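Local coordinates for enoyl-CoA hydratase (Mycolicibacterium smegmatis, PDB 7MCM) that catalyses the reversible hydration of the double bond of enoyl-CoA thioesters to 3-hydroxyacyl-CoA, as a crotonase-family enzyme of fatty acid metabolism, at the interface of chains A and B. Numbering follows the deposited sequence. Chains: chain A/B, Enoyl-CoA hydratase.

Contact 1: the interface of chains A and B. Residues chain A 93, 96, 149-151; chain B 235, 238-239.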
# COMPACT_ATOMS: atom_id res chain seq x y z
N SER A 93 -10.37 -9.70 -18.23
CA SER A 93 -11.14 -10.92 -18.45
C SER A 93 -12.63 -10.60 -18.61
O SER A 93 -13.12 -9.61 -18.07
CB SER A 93 -10.92 -11.91 -17.30
OG SER A 93 -11.60 -13.13 -17.53
N GLN A 96 -14.84 -10.27 -15.77
CA GLN A 96 -14.45 -9.11 -14.99
C GLN A 96 -15.00 -7.79 -15.53
O GLN A 96 -14.76 -6.75 -14.93
CB GLN A 96 -12.92 -9.05 -14.87
CG GLN A 96 -12.35 -10.22 -14.04
CD GLN A 96 -10.85 -10.12 -13.78
OE1 GLN A 96 -10.18 -9.22 -14.28
NE2 GLN A 96 -10.32 -11.06 -12.99
N ILE A 149 -11.94 -20.92 -8.55
CA ILE A 149 -11.89 -19.83 -7.58
C ILE A 149 -12.79 -18.72 -8.11
O ILE A 149 -13.18 -18.76 -9.29
CB ILE A 149 -10.44 -19.38 -7.34
CG1 ILE A 149 -9.67 -19.23 -8.66
CG2 ILE A 149 -9.74 -20.42 -6.48
CD1 ILE A 149 -9.97 -17.93 -9.47
N PRO A 150 -13.16 -17.72 -7.29
CA PRO A 150 -13.97 -16.61 -7.82
C PRO A 150 -13.16 -15.76 -8.79
O PRO A 150 -12.35 -14.93 -8.37
CB PRO A 150 -14.37 -15.82 -6.56
CG PRO A 150 -14.17 -16.80 -5.41
CD PRO A 150 -13.00 -17.65 -5.83
N GLY A 151 -13.37 -15.98 -10.08
CA GLY A 151 -12.55 -15.30 -11.06
C GLY A 151 -12.88 -13.84 -11.28
O GLY A 151 -12.21 -13.17 -12.07
N LEU B 235 -7.77 -8.97 -9.08
CA LEU B 235 -8.37 -9.31 -10.37
C LEU B 235 -7.36 -9.96 -11.31
O LEU B 235 -7.69 -10.91 -12.03
CB LEU B 235 -8.97 -8.06 -11.02
CG LEU B 235 -10.21 -7.45 -10.38
CD1 LEU B 235 -10.56 -6.14 -11.09
CD2 LEU B 235 -11.38 -8.41 -10.44
N ALA B 238 -6.71 -13.58 -9.91
CA ALA B 238 -7.85 -14.44 -10.17
C ALA B 238 -7.96 -14.82 -11.64
O ALA B 238 -8.23 -15.98 -11.97
CB ALA B 238 -9.14 -13.76 -9.70
N ALA B 239 -7.75 -13.86 -12.54
CA ALA B 239 -7.77 -14.15 -13.96
C ALA B 239 -6.67 -15.14 -14.34
O ALA B 239 -6.89 -16.03 -15.16
CB ALA B 239 -7.63 -12.86 -14.77
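A:Gln96, at the end of the short 3-10 helix 94-96, reaches B:Leu235 on the last modelled helix, 231-241, of the other chain; both chains have the crotonase fold, whose C-terminal helices commonly take part in subunit packing. The deposited assembly holds six copies, consistent with the hexamers usual in the family, and this interface is probably physiological.

The polar part centres on the side-chain amide of A:Gln96. Its nitrogen NE2 donates to the backbone O of B:Leu235 at 2.8 Å, nearly straight at the hydrogen (166°). The acceptor lies close to the amide plane, while the donor is tilted from the carbonyl plane of B:Leu235. The other N-H goes to A:Gly151 O in its own chain at 3.0 Å. With both protons engaged near its plane, the amide is fixed in rotation, and the loop of A:Gly151 positions it for the partner. Glutamine suits this place because its chain, extended beyond CG (chi2 -174°), carries two donors to carbonyls of different chains.

Apolar contact continues alongside. The side chains of A:Gln96 and B:Leu235 lie next to each other and run antiparallel, with methyl CD2 of B:Leu235 3.8 Å from the amide carbon CD. Small residues let the helix come near the loop: CB of B:Ala238 sits 4.0 Å from CA of A:Gly151, which has no side chain to intervene. Earlier in the loop, A:Ile149 brings its end methyl CD1 to 3.6 Å from B:Ala238 O.

Contact 2: the interface of chains A and B. Residues chain A 144, 172; chain B 208, 211-212, 215-216, 219.
A:Val144, in the 3-10 helix 142-146, and A:Leu172, near the end of helix 164-173, meet the end of helix 197-209, the short loop after it and the start of helix 213-228 in chain B. The patch is a mainly apolar part of what is probably a physiological interface of this crotonase-family enzyme.

Packing is densest around A:Val144, which the partner covers more than any other residue here. With CG1 at chi1 70°, its methyl CG2 stands anti to the backbone N and points at the first turn of helix 213-228, 3.8 Å from CG2 of B:Val216. CB of B:Ala215 and CB of B:Asn211 flank the same methyl. CG1 lies against the amide of B:Asn211, whose side chain runs roughly perpendicular to the valine. A short branched residue fits here, since one methyl can face the helix while the other covers the amide.

A:Leu172 extends the apolar surface along the helix. Its CD2 rests 3.7 Å from CB of B:Ala219, where a small residue lets the leucine come near the helix backbone, and also reaches B:Val216 O. CB of A:Leu172 meets CG1 of B:Ile208 at 3.9 Å.

The looser side lies at B:Asn211 and B:Pro212, which connect helices 197-209 and 213-228. The polar link is weak: ND2 of B:Asn211 donates to A:Leu172 O at 3.0 Å, bent to 128° at the hydrogen. A second weak bond, longer and more bent, to B:Ile208 O may help to steady the amide. B:Pro212 loses almost no surface, yet its ring carbon CD comes within 3.4 Å of A:Val144 O.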
# COMPACT_ATOMS: atom_id res chain seq x y z
N VAL A 144 -15.52 -23.05 -5.35
CA VAL A 144 -14.63 -24.14 -4.92
C VAL A 144 -15.23 -25.51 -5.20
O VAL A 144 -14.51 -26.47 -5.51
CB VAL A 144 -14.27 -23.98 -3.42
CG1 VAL A 144 -15.50 -24.26 -2.56
CG2 VAL A 144 -13.09 -24.89 -3.02
N LEU A 172 -14.28 -21.51 1.18
CA LEU A 172 -13.62 -22.80 1.24
C LEU A 172 -14.60 -23.96 1.35
O LEU A 172 -14.26 -25.09 0.98
CB LEU A 172 -12.64 -22.83 2.42
CG LEU A 172 -11.61 -21.70 2.35
CD1 LEU A 172 -10.76 -21.64 3.62
CD2 LEU A 172 -10.73 -21.80 1.12
N ILE B 208 -15.18 -28.25 4.14
CA ILE B 208 -14.11 -27.81 3.26
C ILE B 208 -13.54 -28.98 2.48
O ILE B 208 -13.36 -28.90 1.26
CB ILE B 208 -13.01 -27.11 4.07
CG1 ILE B 208 -13.56 -25.86 4.77
CG2 ILE B 208 -11.82 -26.77 3.18
CD1 ILE B 208 -12.56 -25.23 5.73
N ASN B 211 -14.46 -30.67 -1.04
CA ASN B 211 -14.17 -29.97 -2.28
C ASN B 211 -12.81 -30.36 -2.84
O ASN B 211 -11.93 -30.81 -2.09
CB ASN B 211 -14.22 -28.46 -2.03
CG ASN B 211 -15.58 -28.04 -1.57
OD1 ASN B 211 -16.57 -28.37 -2.21
ND2 ASN B 211 -15.65 -27.35 -0.42
N PRO B 212 -12.61 -30.21 -4.15
CA PRO B 212 -11.32 -30.59 -4.76
C PRO B 212 -10.15 -29.92 -4.05
O PRO B 212 -10.13 -28.71 -3.85
CB PRO B 212 -11.46 -30.10 -6.21
CG PRO B 212 -12.92 -30.09 -6.46
CD PRO B 212 -13.56 -29.69 -5.16
N ALA B 215 -8.38 -26.75 -5.55
CA ALA B 215 -9.18 -25.53 -5.53
C ALA B 215 -9.24 -24.93 -4.13
O ALA B 215 -9.22 -23.70 -3.97
CB ALA B 215 -10.59 -25.82 -6.04
N VAL B 216 -9.34 -25.78 -3.10
CA VAL B 216 -9.32 -25.28 -1.73
C VAL B 216 -8.05 -24.48 -1.48
O VAL B 216 -8.07 -23.39 -0.87
CB VAL B 216 -9.45 -26.46 -0.75
CG1 VAL B 216 -9.12 -26.03 0.67
CG2 VAL B 216 -10.83 -27.06 -0.84
N ALA B 219 -8.06 -21.20 -3.51
CA ALA B 219 -8.97 -20.25 -2.89
C ALA B 219 -8.33 -19.58 -1.68
O ALA B 219 -8.44 -18.37 -1.51
CB ALA B 219 -10.27 -20.95 -2.48

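Contact 1 and contact 2 belong to one interface, their C-alpha centres about 15 Å apart, and share no residue. In chain A, the 3-10 helix 142-146 of contact 2 is followed by the loop at residues 149-151 used in contact 1; helix 164-173 lies farther on. In chain B, the end of helix 197-209, the loop after it and helix 213-228 serve contact 2, and helix 231-241 serves contact 1. Chain A thus meets successive helices from the C-terminal part of chain B, joining a well-formed polar link to a mostly apolar patch. The pairing is not an exact two-fold.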